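Local coordinates for NADP-dependent alcohol dehydrogenase (Entamoeba histolytica, PDB 2OUI), which probably catalyses the NADP(H)-dependent interconversion of alcohols and their aldehydes or ketones, as a zinc-containing tetrameric dehydrogenase, at residues His157-Ala162 with Asn187-Gly192; Phe195-Arg200 with Glu225-Ala230; Val239-Gly244 with Ala250-Met255. The protein carries 1 engineered substitution. One frame throughout, in Å; residues are numbered along the deposited sequence.

How the contacts relate
All three contacts lie in the part of the chain with the six-stranded parallel sheet of Rossmann type. Contact 3 is the buried one, with all four touching residues enclosed; contacts 1 and 2 are partly buried. Contacts 2 and 3 each lay a helix on the same sheet by apolar packing, and they meet where Ile227 CD1 lies 3.8 Å from Met255 CE. Contact 1 differs: a helix meets the turn that ends another helix, near subunit interfaces, and a carboxylate and ethanediol lie beside its small apolar touch. It reaches contact 3 through Ala162 and Val240, whereas helix 177-188 leads along the chain into strand 194-197 of contact 2.

Contact 1: His157-Ala162 with Asn187-Gly192; sequences HGAELA and NHLGAG. With EDO (1,2-ethanediol), chain K; EDO (1,2-ethanediol), chain L.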
loop_
_atom_site.group_PDB
_atom_site.type_symbol
_atom_site.label_atom_id
_atom_site.label_comp_id
_atom_site.label_asym_id
_atom_site.label_seq_id
_atom_site.Cartn_x
_atom_site.Cartn_y
_atom_site.Cartn_z
ATOM N N HIS A 157 8.182 14.459 3.831
ATOM C CA HIS A 157 6.970 14.102 3.067
ATOM C C HIS A 157 7.223 14.003 1.554
ATOM O O HIS A 157 6.639 13.170 0.899
ATOM C CB HIS A 157 5.769 15.024 3.407
ATOM C CG HIS A 157 4.455 14.480 2.938
ATOM N ND1 HIS A 157 4.019 13.213 3.266
ATOM C CD2 HIS A 157 3.487 15.026 2.172
ATOM C CE1 HIS A 157 2.840 12.998 2.703
ATOM N NE2 HIS A 157 2.492 14.088 2.045
ATOM N N GLY A 158 8.112 14.838 1.020
ATOM C CA GLY A 158 8.541 14.719 -0.402
ATOM C C GLY A 158 9.135 13.333 -0.636
ATOM O O GLY A 158 8.790 12.652 -1.606
ATOM N N ALA A 159 9.968 12.893 0.295
ATOM C CA ALA A 159 10.560 11.564 0.213
ATOM C C ALA A 159 9.526 10.448 0.360
ATOM O O ALA A 159 9.596 9.425 -0.336
ATOM C CB ALA A 159 11.683 11.422 1.224
ATOM N N GLU A 160 8.548 10.643 1.244
ATOM C CA GLU A 160 7.461 9.681 1.410
ATOM C C GLU A 160 6.608 9.575 0.145
ATOM O O GLU A 160 6.250 8.456 -0.272
ATOM C CB GLU A 160 6.585 10.065 2.606
ATOM C CG GLU A 160 7.312 9.961 3.961
ATOM C CD GLU A 160 6.510 10.612 5.104
ATOM O OE1 GLU A 160 5.883 11.684 4.895
ATOM O OE2 GLU A 160 6.528 10.080 6.227
ATOM N N LEU A 161 6.244 10.719 -0.430
ATOM C CA LEU A 161 5.405 10.719 -1.639
ATOM C C LEU A 161 6.151 10.089 -2.813
ATOM O O LEU A 161 5.526 9.497 -3.701
ATOM C CB LEU A 161 5.009 12.148 -2.030
ATOM C CG LEU A 161 3.942 12.806 -1.166
ATOM C CD1 LEU A 161 3.826 14.341 -1.451
ATOM C CD2 LEU A 161 2.585 12.080 -1.269
ATOM N N ALA A 162 7.484 10.220 -2.819
ATOM C CA ALA A 162 8.317 9.637 -3.867
ATOM C C ALA A 162 8.470 8.116 -3.713
ATOM O O ALA A 162 9.133 7.490 -4.530
ATOM C CB ALA A 162 9.692 10.321 -3.898
ATOM N N ASN A 187 17.540 9.588 2.365
ATOM C CA ASN A 187 18.574 8.806 3.032
ATOM C C ASN A 187 18.045 7.938 4.186
ATOM O O ASN A 187 18.507 6.802 4.394
ATOM C CB ASN A 187 19.671 9.760 3.552
ATOM C CG ASN A 187 20.988 9.052 3.832
ATOM O OD1 ASN A 187 21.600 9.233 4.895
ATOM N ND2 ASN A 187 21.435 8.251 2.897
ATOM N N HIS A 188 17.088 8.486 4.934
ATOM C CA HIS A 188 16.408 7.774 6.024
ATOM C C HIS A 188 15.325 6.802 5.529
ATOM O O HIS A 188 14.773 6.072 6.332
ATOM C CB HIS A 188 15.781 8.752 7.025
ATOM C CG HIS A 188 16.766 9.362 7.981
ATOM N ND1 HIS A 188 17.409 10.558 7.733
ATOM C CD2 HIS A 188 17.197 8.950 9.195
ATOM C CE1 HIS A 188 18.199 10.851 8.754
ATOM N NE2 HIS A 188 18.102 9.884 9.648
ATOM N N LEU A 189 15.024 6.797 4.230
ATOM C CA LEU A 189 14.132 5.789 3.656
ATOM C C LEU A 189 14.919 4.722 2.879
ATOM O O LEU A 189 14.341 3.790 2.329
ATOM C CB LEU A 189 13.088 6.449 2.756
ATOM C CG LEU A 189 12.033 7.283 3.503
ATOM C CD1 LEU A 189 11.045 7.890 2.501
ATOM C CD2 LEU A 189 11.277 6.415 4.528
ATOM N N GLY A 190 16.240 4.856 2.851
ATOM C CA GLY A 190 17.098 3.760 2.378
ATOM C C GLY A 190 17.677 3.999 0.992
ATOM O O GLY A 190 18.225 3.078 0.371
ATOM N N ALA A 191 17.567 5.226 0.487
ATOM C CA ALA A 191 18.147 5.515 -0.840
ATOM C C ALA A 191 19.656 5.362 -0.844
ATOM O O ALA A 191 20.343 5.634 0.164
ATOM C CB ALA A 191 17.729 6.953 -1.346
ATOM N N GLY A 192 20.181 4.921 -1.989
ATOM C CA GLY A 192 21.601 4.708 -2.184
ATOM C C GLY A 192 22.168 5.943 -2.861
ATOM O O GLY A 192 22.531 6.922 -2.204
HETATM C C1 EDO K . 7.068 6.194 5.611
HETATM O O1 EDO K . 8.180 5.499 5.095
HETATM C C2 EDO K . 7.578 6.872 6.869
HETATM O O2 EDO K . 6.660 7.895 7.266
HETATM C C1 EDO L . 7.797 4.250 1.753
HETATM O O1 EDO L . 8.652 3.905 0.661
HETATM C C2 EDO L . 7.667 5.768 1.831
HETATM O O2 EDO L . 6.525 6.183 1.062
#
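Leu189 reaches the helix ending at Leu161 with one methyl group. Its CB starts toward that helix, and chi1 of -70° sets CG anti to the carbonyl carbon, where the side chain forks. CD1 takes the inner branch: it lies 3.5 Å from Ala159 O and 3.8 Å from Ala159 CB, so one methyl covers both a backbone carbonyl and a side chain. The same CD1 is 3.9 Å from Glu160 N. CD2 turns instead to an ethanediol, probably from the crystallisation liquor, with CD2 3.3 Å from its O1. The buried area is small, 101 Å² over both sides, as expected when a single leucine carries the touch.

Beside it, the carboxylate of Glu160 is held from within its own helix. His157 ND1 donates to Glu160 OE1 over 2.9 Å at 163°, in the plane of the imidazole and on the anti side of the carboxylate, 22° out of its plane. This His-carboxylate bond helps set the rotation of both groups, together with a salt bridge from Glu160 OE2 to Arg301 and a hydrogen bond from His157 NE2 to NE2 of His287 of a third subunit. A second ethanediol hydrogen-bonds through O2 to Glu160 O at 2.6 Å. Leu166 of the second subunit packs on Glu160 and Leu189.

Gly190 follows Leu189 with positive phi in a Schellman motif that closes helix 177-188. The contact thus joins the end of helix 148-161 to the turn leading toward strand 194-197, with Ile164 touching both Ala159 and Leu189.

Contact 2: Phe195-Arg200 with Glu225-Ala230; sequences FAVGSR and EQILKA. With EDO (1,2-ethanediol), chain J.
This is apolar helix-on-sheet packing in the Rossmann-type nucleotide-binding fold, where helix 223-230 lies against strand 194-197 of the parallel sheet. The short axes are 10.9 Å apart and run nearly antiparallel, at 169°. Three side-chain pairs make the contact and bury 184 Å² over both sides.

Phe195 points toward the helix and gives its ring to two residues one turn apart. Ile227 CG1 lies over one face of that ring, 4.2 Å from Phe195 CD2, and the two side chains slide past each other in opposite directions. Ala230 CB approaches obliquely, 3.6 Å from Phe195 CE2. The Phe195 side chain also touches Val236 of strand 236-241 and Ile216 of strand 214-216, which places it between sheet and helix.

Beyond the strand, the backbone leads to Arg200, the N-cap position of helix 201-209. There O1 of an ethanediol, probably from the crystallisation liquor, accepts nearly straight hydrogen bonds from Ser199 N (2.7 Å) and Arg200 N (2.9 Å). Back at the packed face, Ile227 sets CG1 anti to its carbonyl carbon (chi1 -75°), from which CD1 extends to 3.9 Å from Val197 CG2.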
loop_
_atom_site.group_PDB
_atom_site.type_symbol
_atom_site.label_atom_id
_atom_site.label_comp_id
_atom_site.label_asym_id
_atom_site.label_seq_id
_atom_site.Cartn_x
_atom_site.Cartn_y
_atom_site.Cartn_z
ATOM N N PHE A 195 21.016 12.071 -6.257
ATOM C CA PHE A 195 21.378 13.284 -7.002
ATOM C C PHE A 195 20.621 14.446 -6.383
ATOM O O PHE A 195 19.434 14.322 -6.110
ATOM C CB PHE A 195 20.941 13.179 -8.461
ATOM C CG PHE A 195 21.633 12.083 -9.224
ATOM C CD1 PHE A 195 21.081 10.807 -9.291
ATOM C CD2 PHE A 195 22.824 12.341 -9.869
ATOM C CE1 PHE A 195 21.751 9.795 -10.004
ATOM C CE2 PHE A 195 23.493 11.341 -10.587
ATOM C CZ PHE A 195 22.937 10.061 -10.655
ATOM N N ALA A 196 21.304 15.564 -6.190
ATOM C CA ALA A 196 20.691 16.770 -5.605
ATOM C C ALA A 196 20.894 17.897 -6.618
ATOM O O ALA A 196 22.022 18.313 -6.882
ATOM C CB ALA A 196 21.360 17.111 -4.267
ATOM N N VAL A 197 19.796 18.370 -7.196
ATOM C CA VAL A 197 19.852 19.401 -8.210
ATOM C C VAL A 197 19.703 20.754 -7.518
ATOM O O VAL A 197 18.643 21.085 -6.971
ATOM C CB VAL A 197 18.733 19.212 -9.253
ATOM C CG1 VAL A 197 18.757 20.342 -10.277
ATOM C CG2 VAL A 197 18.867 17.832 -9.929
ATOM N N GLY A 198 20.783 21.520 -7.518
ATOM C CA GLY A 198 20.756 22.870 -6.953
ATOM C C GLY A 198 21.944 23.640 -7.489
ATOM O O GLY A 198 22.846 23.071 -8.125
ATOM N N SER A 199 21.957 24.939 -7.235
ATOM C CA SER A 199 23.055 25.763 -7.722
ATOM C C SER A 199 23.590 26.776 -6.705
ATOM O O SER A 199 24.714 27.270 -6.875
ATOM C CB SER A 199 22.676 26.425 -9.046
ATOM O OG SER A 199 21.389 27.013 -8.944
ATOM N N ARG A 200 22.825 27.074 -5.651
ATOM C CA ARG A 200 23.356 27.932 -4.572
ATOM C C ARG A 200 24.432 27.094 -3.868
ATOM O O ARG A 200 24.151 25.977 -3.390
ATOM C CB ARG A 200 22.233 28.374 -3.620
ATOM C CG ARG A 200 22.486 29.699 -2.903
ATOM C CD ARG A 200 21.183 30.496 -2.707
ATOM N NE ARG A 200 20.553 30.230 -1.413
ATOM C CZ ARG A 200 19.241 30.082 -1.223
ATOM N NH1 ARG A 200 18.390 30.157 -2.242
ATOM N NH2 ARG A 200 18.772 29.833 -0.009
ATOM N N GLU A 225 19.935 15.983 -19.028
ATOM C CA GLU A 225 21.028 15.355 -19.759
ATOM C C GLU A 225 22.127 14.871 -18.802
ATOM O O GLU A 225 22.659 13.769 -18.952
ATOM C CB GLU A 225 21.589 16.311 -20.810
ATOM C CG GLU A 225 20.592 16.695 -21.908
ATOM C CD GLU A 225 20.247 15.543 -22.868
ATOM O OE1 GLU A 225 21.164 14.807 -23.309
ATOM O OE2 GLU A 225 19.047 15.391 -23.194
ATOM N N GLN A 226 22.447 15.678 -17.793
ATOM C CA GLN A 226 23.472 15.299 -16.825
ATOM C C GLN A 226 23.121 14.012 -16.066
ATOM O O GLN A 226 23.982 13.149 -15.844
ATOM C CB GLN A 226 23.670 16.425 -15.812
ATOM C CG GLN A 226 24.502 17.603 -16.291
ATOM C CD GLN A 226 24.869 18.510 -15.122
ATOM O OE1 GLN A 226 24.427 19.666 -15.033
ATOM N NE2 GLN A 226 25.648 17.975 -14.199
ATOM N N ILE A 227 21.867 13.909 -15.644
ATOM C CA ILE A 227 21.401 12.753 -14.871
ATOM C C ILE A 227 21.266 11.520 -15.768
ATOM O O ILE A 227 21.593 10.404 -15.344
ATOM C CB ILE A 227 20.096 13.075 -14.103
ATOM C CG1 ILE A 227 20.453 13.963 -12.899
ATOM C CG2 ILE A 227 19.382 11.777 -13.649
ATOM C CD1 ILE A 227 19.340 14.800 -12.391
ATOM N N LEU A 228 20.806 11.720 -17.001
ATOM C CA LEU A 228 20.760 10.607 -17.957
ATOM C C LEU A 228 22.147 10.099 -18.313
ATOM O O LEU A 228 22.361 8.890 -18.418
ATOM C CB LEU A 228 20.003 10.998 -19.214
ATOM C CG LEU A 228 18.497 11.205 -19.037
ATOM C CD1 LEU A 228 17.893 11.716 -20.347
ATOM C CD2 LEU A 228 17.790 9.929 -18.554
ATOM N N LYS A 229 23.099 11.003 -18.498
ATOM C CA LYS A 229 24.482 10.599 -18.689
ATOM C C LYS A 229 25.016 9.842 -17.479
ATOM O O LYS A 229 25.702 8.829 -17.642
ATOM C CB LYS A 229 25.379 11.795 -19.009
ATOM C CG LYS A 229 25.518 12.038 -20.488
ATOM C CD LYS A 229 25.703 13.506 -20.823
ATOM C CE LYS A 229 25.294 13.760 -22.277
ATOM N NZ LYS A 229 25.402 15.190 -22.691
ATOM N N ALA A 230 24.716 10.331 -16.277
ATOM C CA ALA A 230 25.237 9.722 -15.055
ATOM C C ALA A 230 24.651 8.333 -14.805
ATOM O O ALA A 230 25.236 7.544 -14.061
ATOM C CB ALA A 230 24.999 10.622 -13.830
HETATM C C1 EDO J . 19.697 25.981 -4.217
HETATM O O1 EDO J . 20.111 26.042 -5.587
HETATM C C2 EDO J . 18.232 25.571 -4.169
HETATM O O2 EDO J . 17.943 24.695 -5.274
#

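Contact 3: Val239-Gly244 with Ala250-Met255; sequences VVIAGG and AQAVKM
Val239 and Ile241 pack onto Ala252 and Met255 as a strand-loop-helix unit of the Rossmann-type fold. Strand 236-241 sits inside the parallel sheet, between strands 170-173 and 260-264, and helix 248-255 returns across it. The evidence for that return is the angle of 174° between the short axes, which approach to 9.3 Å. The nearest CA atoms are those of Val239 and Ala252, 6.3 Å apart.

The first kind of interaction is packing round a small residue. Ala252 turns its CB toward the strand, and this one methyl receives two strand residues, Val239 and Ile241, two positions apart. Val239 CG1 comes to 3.7 Å from Ala252 CB. Ile241 CD1 comes to 3.9 Å from Ala252 CB, although the side chain of Ile241 does not start out toward the helix: it is the extended outer chain (chi2 175°) that carries the terminal methyl across. Ile262 of strand 260-264 touches both Ile241 and Ala252, continuing the apolar layer to the next strand.

Backbone bonding is the second kind, and it does not join the two segments. The helix bonds within itself, Lys254 N to Ala250 O at 3.0 Å, while the strand bonds to its two sheet neighbours, Val239 to Asp261 and Gly263, Val240 to Cys171 and Ile173.

The third kind is the thioether packing of Met255, one helical turn on from Ala252. The methionine also touches Ile223, Cys171 and Ile173, so its side chain lies between a neighbouring helix and the sheet. With chi1 at 70°, CG stands between the backbone N and the carbonyl carbon, and the chain crosses Val239 at about a right angle, placing Met255 CG and SD each 4.0 Å from Val239 CG2.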
loop_
_atom_site.group_PDB
_atom_site.type_symbol
_atom_site.label_atom_id
_atom_site.label_comp_id
_atom_site.label_asym_id
_atom_site.label_seq_id
_atom_site.Cartn_x
_atom_site.Cartn_y
_atom_site.Cartn_z
ATOM N N VAL A 239 11.882 10.439 -7.842
ATOM C CA VAL A 239 12.228 11.864 -7.895
ATOM C C VAL A 239 11.400 12.629 -6.847
ATOM O O VAL A 239 10.186 12.416 -6.729
ATOM C CB VAL A 239 11.968 12.479 -9.308
ATOM C CG1 VAL A 239 12.210 13.993 -9.288
ATOM C CG2 VAL A 239 12.835 11.822 -10.376
ATOM N N VAL A 240 12.071 13.502 -6.082
ATOM C CA VAL A 240 11.389 14.445 -5.178
ATOM C C VAL A 240 11.562 15.838 -5.775
ATOM O O VAL A 240 12.653 16.208 -6.228
ATOM C CB VAL A 240 12.008 14.443 -3.746
ATOM C CG1 VAL A 240 11.268 15.441 -2.864
ATOM C CG2 VAL A 240 11.985 13.036 -3.116
ATOM N N ILE A 241 10.469 16.597 -5.832
ATOM C CA ILE A 241 10.533 17.973 -6.297
ATOM C C ILE A 241 10.298 18.843 -5.077
ATOM O O ILE A 241 9.256 18.743 -4.420
ATOM C CB ILE A 241 9.477 18.305 -7.371
ATOM C CG1 ILE A 241 9.685 17.447 -8.624
ATOM C CG2 ILE A 241 9.578 19.775 -7.721
ATOM C CD1 ILE A 241 8.611 17.637 -9.681
ATOM N N ALA A 242 11.303 19.646 -4.741
ATOM C CA ALA A 242 11.260 20.476 -3.546
ATOM C C ALA A 242 11.600 21.929 -3.843
ATOM O O ALA A 242 11.884 22.714 -2.935
ATOM C CB ALA A 242 12.175 19.904 -2.470
ATOM N N GLY A 243 11.520 22.299 -5.110
ATOM C CA GLY A 243 11.792 23.673 -5.512
ATOM C C GLY A 243 11.582 23.781 -6.998
ATOM O O GLY A 243 11.095 22.841 -7.626
ATOM N N GLY A 244 11.929 24.929 -7.568
ATOM C CA GLY A 244 11.770 25.148 -8.999
ATOM C C GLY A 244 10.427 25.779 -9.306
ATOM O O GLY A 244 9.866 26.501 -8.485
ATOM N N ALA A 250 8.290 18.521 -15.880
ATOM C CA ALA A 250 8.759 17.928 -17.135
ATOM C C ALA A 250 10.162 17.354 -16.983
ATOM O O ALA A 250 10.457 16.306 -17.550
ATOM C CB ALA A 250 8.693 18.935 -18.311
ATOM N N GLN A 251 11.021 18.035 -16.221
ATOM C CA GLN A 251 12.374 17.517 -15.970
ATOM C C GLN A 251 12.318 16.206 -15.195
ATOM O O GLN A 251 13.039 15.263 -15.522
ATOM C CB GLN A 251 13.228 18.538 -15.211
ATOM C CG GLN A 251 13.376 19.846 -15.973
ATOM C CD GLN A 251 14.232 20.840 -15.240
ATOM O OE1 GLN A 251 15.155 21.445 -15.819
ATOM N NE2 GLN A 251 13.946 21.024 -13.965
ATOM N N ALA A 252 11.475 16.154 -14.168
ATOM C CA ALA A 252 11.285 14.928 -13.361
ATOM C C ALA A 252 10.832 13.759 -14.237
ATOM O O ALA A 252 11.391 12.664 -14.165
ATOM C CB ALA A 252 10.270 15.183 -12.263
ATOM N N VAL A 253 9.846 14.001 -15.105
ATOM C CA VAL A 253 9.301 12.935 -15.933
ATOM C C VAL A 253 10.369 12.461 -16.921
ATOM O O VAL A 253 10.433 11.273 -17.236
ATOM C CB VAL A 253 8.053 13.422 -16.717
ATOM C CG1 VAL A 253 7.649 12.425 -17.837
ATOM C CG2 VAL A 253 6.899 13.733 -15.756
ATOM N N LYS A 254 11.206 13.381 -17.412
ATOM C CA LYS A 254 12.206 13.000 -18.425
ATOM C C LYS A 254 13.392 12.228 -17.828
ATOM O O LYS A 254 14.063 11.470 -18.536
ATOM C CB LYS A 254 12.697 14.212 -19.215
ATOM C CG LYS A 254 11.600 14.882 -20.085
ATOM C CD LYS A 254 12.088 16.196 -20.680
ATOM C CE LYS A 254 10.965 16.863 -21.453
ATOM N NZ LYS A 254 11.414 18.113 -22.161
ATOM N N MET A 255 13.654 12.413 -16.537
ATOM C CA MET A 255 14.809 11.740 -15.926
ATOM C C MET A 255 14.458 10.444 -15.196
ATOM O O MET A 255 15.375 9.719 -14.779
ATOM C CB MET A 255 15.511 12.668 -14.930
ATOM C CG MET A 255 14.675 12.889 -13.711
ATOM S SD MET A 255 15.594 13.864 -12.481
ATOM C CE MET A 255 15.730 15.466 -13.312
#